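Local coordinates for ThiJ/PfpI family protein (Francisella tularensis subsp. novicida, PDB 4P5P) that probably acts as a glyoxalase III-type enzyme of the DJ-1/PfpI family and has been described as a cysteine protease and virulence factor, at residues Glu162-Val166 / Gly167-Val171. Residues are numbered along the deposited sequence; the frame is centred on the assembly and turned at random.
Sequences EEKIV and GLTDV
Leu168 N and Gly167 N turn back onto the last turn of helix 160-165 and close it with a Schellman motif. Leu168 N donates to Glu163 O at 3.2 Å, nearly straight at the hydrogen (166°) and meeting the carbonyl almost end-on. The bond from Gly167 N to Lys164 O, 3.1 Å long, is more bent (141°), its donor standing above the carbonyl plane instead of on a lone pair. Two carbonyls at the end of the helix thus find donors just beyond it, while Glu162 O still receives the regular helical bond from Val166 N. Gly167 makes the reversal with a positive phi, which favours glycine.

Beside these backbone bonds, the buried Glu163 side chain has CG anti to the backbone N (chi1 -159°) and bends at chi2, which brings OE2 within 3.6 Å of Leu168 CB. Both carboxylate oxygens are satisfied outside the turn: OE1 is hydrogen-bonded to His133 NE2 and OE2 to His102 NE2, two bonds that limit rotation of the group. His133 directly follows Cys132, which is found here as the sulfinic acid, so a carboxylate on this histidine is consistent with the Cys-His-acid arrangement of Hsp31-like proteins. Leu168 also touches His102. On the same face as the Glu163 carboxylate, Val166 CG2 meets Leu168 CD1 at 4.0 Å.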
ATOM      1  N   GLU A 162       7.478   8.035 -13.717  1.00 22.41           N
ATOM      2  CA  GLU A 162       8.291   7.033 -13.038  1.00 21.88           C
ATOM      3  C   GLU A 162       8.107   5.667 -13.702  1.00 21.79           C
ATOM      4  O   GLU A 162       9.073   4.934 -13.888  1.00 22.81           O
ATOM      5  CB  GLU A 162       7.938   6.981 -11.543  1.00 22.20           C
ATOM      6  CG  GLU A 162       8.628   8.072 -10.738  1.00 21.39           C
ATOM      7  CD  GLU A 162       7.867   8.521  -9.499  1.00 20.73           C
ATOM      8  OE1 GLU A 162       6.617   8.516  -9.500  1.00 20.24           O
ATOM      9  OE2 GLU A 162       8.532   8.917  -8.515  1.00 22.47           O
ATOM     10  N   GLU A 163       6.870   5.329 -14.067  1.00 21.31           N
ATOM     11  CA  GLU A 163       6.593   4.053 -14.735  1.00 21.66           C
ATOM     12  C   GLU A 163       7.340   3.940 -16.079  1.00 22.88           C
ATOM     13  O   GLU A 163       7.838   2.873 -16.444  1.00 22.21           O
ATOM     14  CB  GLU A 163       5.078   3.873 -14.944  1.00 21.73           C
ATOM     15  CG  GLU A 163       4.665   2.425 -15.156  1.00 21.22           C
ATOM     16  CD  GLU A 163       4.688   1.614 -13.858  1.00 20.51           C
ATOM     17  OE1 GLU A 163       3.667   1.641 -13.136  1.00 20.48           O
ATOM     18  OE2 GLU A 163       5.714   0.960 -13.557  1.00 22.03           O
ATOM     19  N   LYS A 164       7.424   5.046 -16.807  1.00 22.93           N
ATOM     20  CA  LYS A 164       8.155   5.084 -18.071  1.00 25.42           C
ATOM     21  C   LYS A 164       9.663   4.928 -17.857  1.00 25.28           C
ATOM     22  O   LYS A 164      10.335   4.215 -18.604  1.00 25.98           O
ATOM     23  CB  LYS A 164       7.839   6.390 -18.806  1.00 29.36           C
ATOM     24  CG  LYS A 164       8.397   6.453 -20.217  1.00 35.14           C
ATOM     25  CD  LYS A 164       7.933   7.704 -20.947  1.00 40.31           C
ATOM     26  CE  LYS A 164       8.616   7.829 -22.302  1.00 43.54           C
ATOM     27  NZ  LYS A 164       8.006   8.884 -23.155  1.00 45.82           N
ATOM     28  N   ILE A 165      10.187   5.589 -16.835  1.00 26.05           N
ATOM     29  CA  ILE A 165      11.606   5.495 -16.517  1.00 25.40           C
ATOM     30  C   ILE A 165      12.031   4.052 -16.236  1.00 26.51           C
ATOM     31  O   ILE A 165      13.103   3.633 -16.671  1.00 27.35           O
ATOM     32  CB  ILE A 165      11.959   6.390 -15.313  1.00 26.51           C
ATOM     33  CG1 ILE A 165      11.852   7.864 -15.718  1.00 26.35           C
ATOM     34  CG2 ILE A 165      13.368   6.105 -14.795  1.00 26.83           C
ATOM     35  CD1 ILE A 165      11.836   8.828 -14.549  1.00 26.48           C
ATOM     36  N   VAL A 166      11.205   3.289 -15.520  1.00 26.31           N
ATOM     37  CA  VAL A 166      11.556   1.904 -15.180  1.00 27.78           C
ATOM     38  C   VAL A 166      11.154   0.909 -16.281  1.00 28.64           C
ATOM     39  O   VAL A 166      11.365  -0.303 -16.145  1.00 29.73           O
ATOM     40  CB  VAL A 166      10.920   1.465 -13.834  1.00 28.15           C
ATOM     41  CG1 VAL A 166      11.412   2.353 -12.701  1.00 28.21           C
ATOM     42  CG2 VAL A 166       9.402   1.469 -13.905  1.00 27.79           C
ATOM     43  N   GLY A 167      10.568   1.422 -17.360  1.00 27.60           N
ATOM     44  CA  GLY A 167      10.309   0.635 -18.553  1.00 27.99           C
ATOM     45  C   GLY A 167       9.151  -0.343 -18.485  1.00 28.06           C
ATOM     46  O   GLY A 167       9.138  -1.338 -19.210  1.00 29.19           O
ATOM     47  N   LEU A 168       8.162  -0.061 -17.643  1.00 26.91           N
ATOM     48  CA  LEU A 168       7.067  -1.001 -17.423  1.00 26.67           C
ATOM     49  C   LEU A 168       5.707  -0.446 -17.825  1.00 25.90           C
ATOM     50  O   LEU A 168       4.693  -1.050 -17.523  1.00 23.89           O
ATOM     51  CB  LEU A 168       7.039  -1.427 -15.952  1.00 26.98           C
ATOM     52  CG  LEU A 168       8.247  -2.260 -15.507  1.00 27.65           C
ATOM     53  CD1 LEU A 168       8.274  -2.396 -13.987  1.00 26.89           C
ATOM     54  CD2 LEU A 168       8.229  -3.636 -16.165  1.00 29.30           C
ATOM     55  N   THR A 169       5.692   0.682 -18.525  1.00 27.17           N
ATOM     56  CA  THR A 169       4.447   1.295 -18.980  0.68 28.29           C
ATOM     57  C   THR A 169       3.589   0.303 -19.755  1.00 28.60           C
ATOM     58  O   THR A 169       2.365   0.308 -19.637  1.00 28.09           O
ATOM     59  CB  THR A 169       4.724   2.522 -19.875  0.68 29.13           C
ATOM     60  OG1 THR A 169       5.459   3.501 -19.133  0.68 29.27           O
ATOM     61  CG2 THR A 169       3.425   3.151 -20.371  0.68 29.11           C
ATOM     62  N   ASP A 170       4.247  -0.539 -20.548  1.00 29.52           N
ATOM     63  CA  ASP A 170       3.563  -1.501 -21.405  1.00 30.35           C
ATOM     64  C   ASP A 170       3.449  -2.898 -20.775  1.00 29.30           C
ATOM     65  O   ASP A 170       2.937  -3.828 -21.401  1.00 29.22           O
ATOM     66  CB  ASP A 170       4.290  -1.592 -22.754  1.00 32.26           C
ATOM     67  CG  ASP A 170       3.447  -2.249 -23.825  0.51 34.19           C
ATOM     68  OD1 ASP A 170       2.542  -1.575 -24.364  0.28 35.02           O
ATOM     69  OD2 ASP A 170       3.690  -3.436 -24.131  0.09 34.65           O
ATOM     70  N   VAL A 171       3.911  -3.042 -19.537  1.00 27.03           N
ATOM     71  CA  VAL A 171       3.811  -4.320 -18.833  1.00 26.21           C
ATOM     72  C   VAL A 171       2.667  -4.295 -17.815  1.00 23.87           C
ATOM     73  O   VAL A 171       1.952  -5.287 -17.645  1.00 22.96           O
ATOM     74  CB  VAL A 171       5.136  -4.671 -18.122  1.00 26.88           C
ATOM     75  CG1 VAL A 171       5.031  -6.017 -17.437  1.00 28.17           C
ATOM     76  CG2 VAL A 171       6.298  -4.675 -19.125  1.00 27.97           C
TER